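Local coordinates for giding protein-mglB (Thermus thermophilus, PDB 1J3W) that probably acts as a molecular adaptor and guanyl-nucleotide exchange factor of the Roadblock/LC7 family, linked to gliding motility, at residues A32-H44 / L56-A68. Residues are numbered along the deposited sequence; the frame is centred on the assembly and turned at random.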
# COMPACT_ATOMS: atom_id res chain seq x y z
N ALA B 32 16.12 -13.69 10.75
CA ALA B 32 16.54 -13.44 9.37
C ALA B 32 15.71 -14.31 8.44
O ALA B 32 15.55 -15.51 8.68
CB ALA B 32 18.02 -13.76 9.21
N LEU B 33 15.18 -13.72 7.38
CA LEU B 33 14.37 -14.48 6.44
C LEU B 33 14.63 -14.08 5.01
O LEU B 33 15.01 -12.94 4.73
CB LEU B 33 12.88 -14.26 6.68
CG LEU B 33 12.19 -14.32 8.04
CD1 LEU B 33 12.44 -13.02 8.80
CD2 LEU B 33 10.70 -14.51 7.81
N LEU B 34 14.42 -15.03 4.10
CA LEU B 34 14.43 -14.74 2.72
C LEU B 34 13.07 -15.07 2.24
O LEU B 34 12.56 -16.17 2.45
CB LEU B 34 15.45 -15.66 2.04
CG LEU B 34 15.48 -15.47 0.53
CD1 LEU B 34 16.11 -14.13 0.12
CD2 LEU B 34 16.28 -16.55 -0.19
N ILE B 35 12.39 -14.09 1.67
CA ILE B 35 11.01 -14.27 1.23
C ILE B 35 10.89 -13.86 -0.23
O ILE B 35 11.73 -13.14 -0.74
CB ILE B 35 10.04 -13.40 2.08
CG1 ILE B 35 10.23 -11.91 1.76
CG2 ILE B 35 10.31 -13.63 3.57
CD1 ILE B 35 9.24 -11.01 2.48
N ASP B 36 9.85 -14.34 -0.91
CA ASP B 36 9.70 -13.93 -2.29
C ASP B 36 8.82 -12.70 -2.28
O ASP B 36 8.19 -12.38 -1.27
CB ASP B 36 9.12 -15.06 -3.17
CG ASP B 36 7.65 -15.36 -2.89
OD1 ASP B 36 7.13 -16.29 -3.55
OD2 ASP B 36 7.01 -14.71 -2.05
N ARG B 37 8.78 -11.98 -3.40
CA ARG B 37 7.99 -10.76 -3.43
C ARG B 37 6.48 -10.99 -3.28
O ARG B 37 5.71 -10.04 -3.18
CB ARG B 37 8.31 -9.97 -4.71
CG ARG B 37 9.79 -9.62 -4.82
CD ARG B 37 10.05 -8.61 -5.93
NE ARG B 37 9.38 -7.35 -5.65
CZ ARG B 37 9.94 -6.30 -5.06
NH1 ARG B 37 11.21 -6.34 -4.69
NH2 ARG B 37 9.23 -5.20 -4.84
N LYS B 38 6.07 -12.26 -3.24
CA LYS B 38 4.67 -12.60 -3.06
C LYS B 38 4.34 -12.86 -1.58
O LYS B 38 3.18 -13.05 -1.22
CB LYS B 38 4.30 -13.84 -3.87
CG LYS B 38 4.40 -13.68 -5.38
CD LYS B 38 3.93 -14.94 -6.09
CE LYS B 38 4.13 -14.85 -7.59
NZ LYS B 38 3.67 -16.08 -8.28
N GLY B 39 5.36 -12.89 -0.74
CA GLY B 39 5.13 -13.11 0.68
C GLY B 39 5.47 -14.48 1.23
O GLY B 39 5.43 -14.70 2.44
N PHE B 40 5.81 -15.42 0.36
CA PHE B 40 6.16 -16.76 0.83
C PHE B 40 7.53 -16.76 1.48
O PHE B 40 8.45 -16.09 1.01
CB PHE B 40 6.16 -17.77 -0.32
CG PHE B 40 4.80 -18.09 -0.87
CD1 PHE B 40 4.36 -17.51 -2.05
CD2 PHE B 40 3.97 -18.99 -0.20
CE1 PHE B 40 3.10 -17.82 -2.57
CE2 PHE B 40 2.71 -19.31 -0.71
CZ PHE B 40 2.28 -18.72 -1.89
N VAL B 41 7.68 -17.51 2.58
CA VAL B 41 8.97 -17.60 3.25
C VAL B 41 9.75 -18.72 2.56
O VAL B 41 9.30 -19.87 2.53
CB VAL B 41 8.82 -17.94 4.74
CG1 VAL B 41 10.19 -18.09 5.37
CG2 VAL B 41 8.04 -16.82 5.45
N LEU B 42 10.90 -18.38 2.01
CA LEU B 42 11.73 -19.36 1.30
C LEU B 42 12.71 -20.05 2.24
O LEU B 42 13.06 -21.21 2.04
CB LEU B 42 12.49 -18.67 0.17
CG LEU B 42 11.63 -17.82 -0.78
CD1 LEU B 42 12.50 -17.27 -1.90
CD2 LEU B 42 10.51 -18.67 -1.35
N ALA B 43 13.17 -19.32 3.25
CA ALA B 43 14.10 -19.85 4.24
C ALA B 43 14.12 -18.86 5.41
O ALA B 43 13.96 -17.66 5.21
CB ALA B 43 15.50 -19.98 3.65
N HIS B 44 14.29 -19.37 6.62
CA HIS B 44 14.33 -18.49 7.79
C HIS B 44 15.15 -19.11 8.91
O HIS B 44 15.16 -20.33 9.08
CB HIS B 44 12.92 -18.17 8.28
CG HIS B 44 12.18 -19.35 8.84
ND1 HIS B 44 12.31 -19.76 10.15
CD2 HIS B 44 11.31 -20.21 8.26
CE1 HIS B 44 11.54 -20.81 10.36
NE2 HIS B 44 10.93 -21.11 9.23
N LEU B 56 5.96 -15.68 11.54
CA LEU B 56 6.80 -15.35 10.40
C LEU B 56 6.07 -15.25 9.08
O LEU B 56 6.47 -14.48 8.21
CB LEU B 56 7.96 -16.35 10.29
CG LEU B 56 8.96 -16.29 11.45
CD1 LEU B 56 10.04 -17.33 11.22
CD2 LEU B 56 9.57 -14.90 11.56
N ASP B 57 5.01 -16.04 8.91
CA ASP B 57 4.26 -15.97 7.67
C ASP B 57 3.55 -14.61 7.60
O ASP B 57 3.51 -13.99 6.54
CB ASP B 57 3.27 -17.14 7.56
CG ASP B 57 2.28 -17.21 8.71
OD1 ASP B 57 2.58 -16.77 9.84
OD2 ASP B 57 1.18 -17.75 8.48
N THR B 58 3.03 -14.14 8.73
CA THR B 58 2.37 -12.84 8.76
C THR B 58 3.41 -11.74 8.52
O THR B 58 3.16 -10.79 7.78
CB THR B 58 1.68 -12.60 10.11
OG1 THR B 58 0.77 -13.68 10.36
CG2 THR B 58 0.91 -11.28 10.09
N LEU B 59 4.59 -11.88 9.13
CA LEU B 59 5.65 -10.89 8.95
C LEU B 59 6.00 -10.79 7.47
O LEU B 59 6.09 -9.69 6.91
CB LEU B 59 6.90 -11.28 9.75
CG LEU B 59 8.14 -10.42 9.49
CD1 LEU B 59 7.87 -8.98 9.87
CD2 LEU B 59 9.33 -10.97 10.28
N ALA B 60 6.21 -11.94 6.83
CA ALA B 60 6.56 -11.99 5.42
C ALA B 60 5.47 -11.38 4.54
O ALA B 60 5.75 -10.66 3.59
CB ALA B 60 6.83 -13.44 5.00
N THR B 61 4.22 -11.68 4.88
CA THR B 61 3.09 -11.14 4.12
C THR B 61 3.08 -9.62 4.21
O THR B 61 2.93 -8.94 3.19
CB THR B 61 1.76 -11.68 4.67
OG1 THR B 61 1.73 -13.10 4.53
CG2 THR B 61 0.59 -11.08 3.89
N LEU B 62 3.26 -9.09 5.41
CA LEU B 62 3.27 -7.64 5.61
C LEU B 62 4.45 -6.99 4.89
O LEU B 62 4.31 -5.91 4.33
CB LEU B 62 3.31 -7.30 7.10
CG LEU B 62 2.06 -7.69 7.89
CD1 LEU B 62 2.28 -7.41 9.36
CD2 LEU B 62 0.85 -6.91 7.38
N VAL B 63 5.61 -7.64 4.92
CA VAL B 63 6.76 -7.08 4.22
C VAL B 63 6.49 -7.06 2.72
O VAL B 63 6.82 -6.08 2.04
CB VAL B 63 8.04 -7.89 4.52
CG1 VAL B 63 9.18 -7.45 3.60
CG2 VAL B 63 8.44 -7.68 5.97
N ALA B 64 5.85 -8.11 2.21
CA ALA B 64 5.52 -8.20 0.79
C ALA B 64 4.49 -7.13 0.44
O ALA B 64 4.59 -6.49 -0.61
CB ALA B 64 4.97 -9.59 0.47
N GLY B 65 3.50 -6.95 1.31
CA GLY B 65 2.48 -5.94 1.06
C GLY B 65 3.13 -4.57 0.99
O GLY B 65 2.80 -3.76 0.13
N ASN B 66 4.07 -4.31 1.91
CA ASN B 66 4.78 -3.04 1.95
C ASN B 66 5.60 -2.81 0.69
O ASN B 66 5.61 -1.70 0.14
CB ASN B 66 5.71 -3.00 3.17
CG ASN B 66 6.53 -1.73 3.24
OD1 ASN B 66 6.03 -0.67 3.60
ND2 ASN B 66 7.81 -1.83 2.88
N ALA B 67 6.30 -3.85 0.24
CA ALA B 67 7.13 -3.75 -0.95
C ALA B 67 6.30 -3.34 -2.17
O ALA B 67 6.79 -2.66 -3.07
CB ALA B 67 7.83 -5.08 -1.22
N ALA B 68 5.04 -3.76 -2.21
CA ALA B 68 4.19 -3.39 -3.32
C ALA B 68 3.73 -1.95 -3.15
O ALA B 68 3.81 -1.14 -4.07
CB ALA B 68 2.98 -4.32 -3.39
O HOH W 1 9.37 -2.59 -3.74
O HOH W 2 5.43 -7.42 -3.10
O HOH W 3 3.93 -15.73 4.35
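Leu33, Ile35 and Val41 of a beta hairpin press apolar side chains on helix 56-69, which lies across one face of the antiparallel sheet of this Roadblock/LC7 domain; helix 10-27 packs on the other face through Ala32 and Ala43. Strand 32-36 and the helix segment run at 55° to each other, 9.1 Å apart at their axes. Small residues line the side of the helix nearest the turn. Ala60 points its methyl at the hairpin, where CB lies 3.6 Å from Val41 CG2 and is also touched by Ile35 CG2. From the same isoleucine CD1 reaches on to Val63 CG1 at 3.7 Å, because CG1 sits between the backbone N and the carbonyl carbon (chi1 70°) and the chain then extends. Leu33 divides its two methyls, CD1 going to Leu59 and CD2 to Leu56 CD2 (3.9 Å); Leu59 and Val63 also pack against Leu76 and Leu73 of the second subunit. Leu56 CD1 lies over one face of the His44 imidazole in a CH-pi contact, 3.8 Å from the ring centroid, while His44 ND1 is hydrogen-bonded to Glu46. At the type I turn from Asp36 to Gly39 the backbones come nearest: Gly39 O lies 3.2 Å from Ala60 CB, and Gly39 CA, at positive phi (105°), rests 3.5 Å from Ala64 CB. Asp36 OD2 steadies the turn by accepting the N-H of Phe40 from above the carboxylate plane. Three waters bridge the polar margin, one donating to Gly39 O (2.6 Å) and Asp57 O, another to Arg37 O and Ala64 O, while a third accepts in plane from Arg37 NH2 and donates to Ala67 O. Apolar packing, including the Gly39 backbone, thus makes the direct contact, and water links the polar groups along its margin.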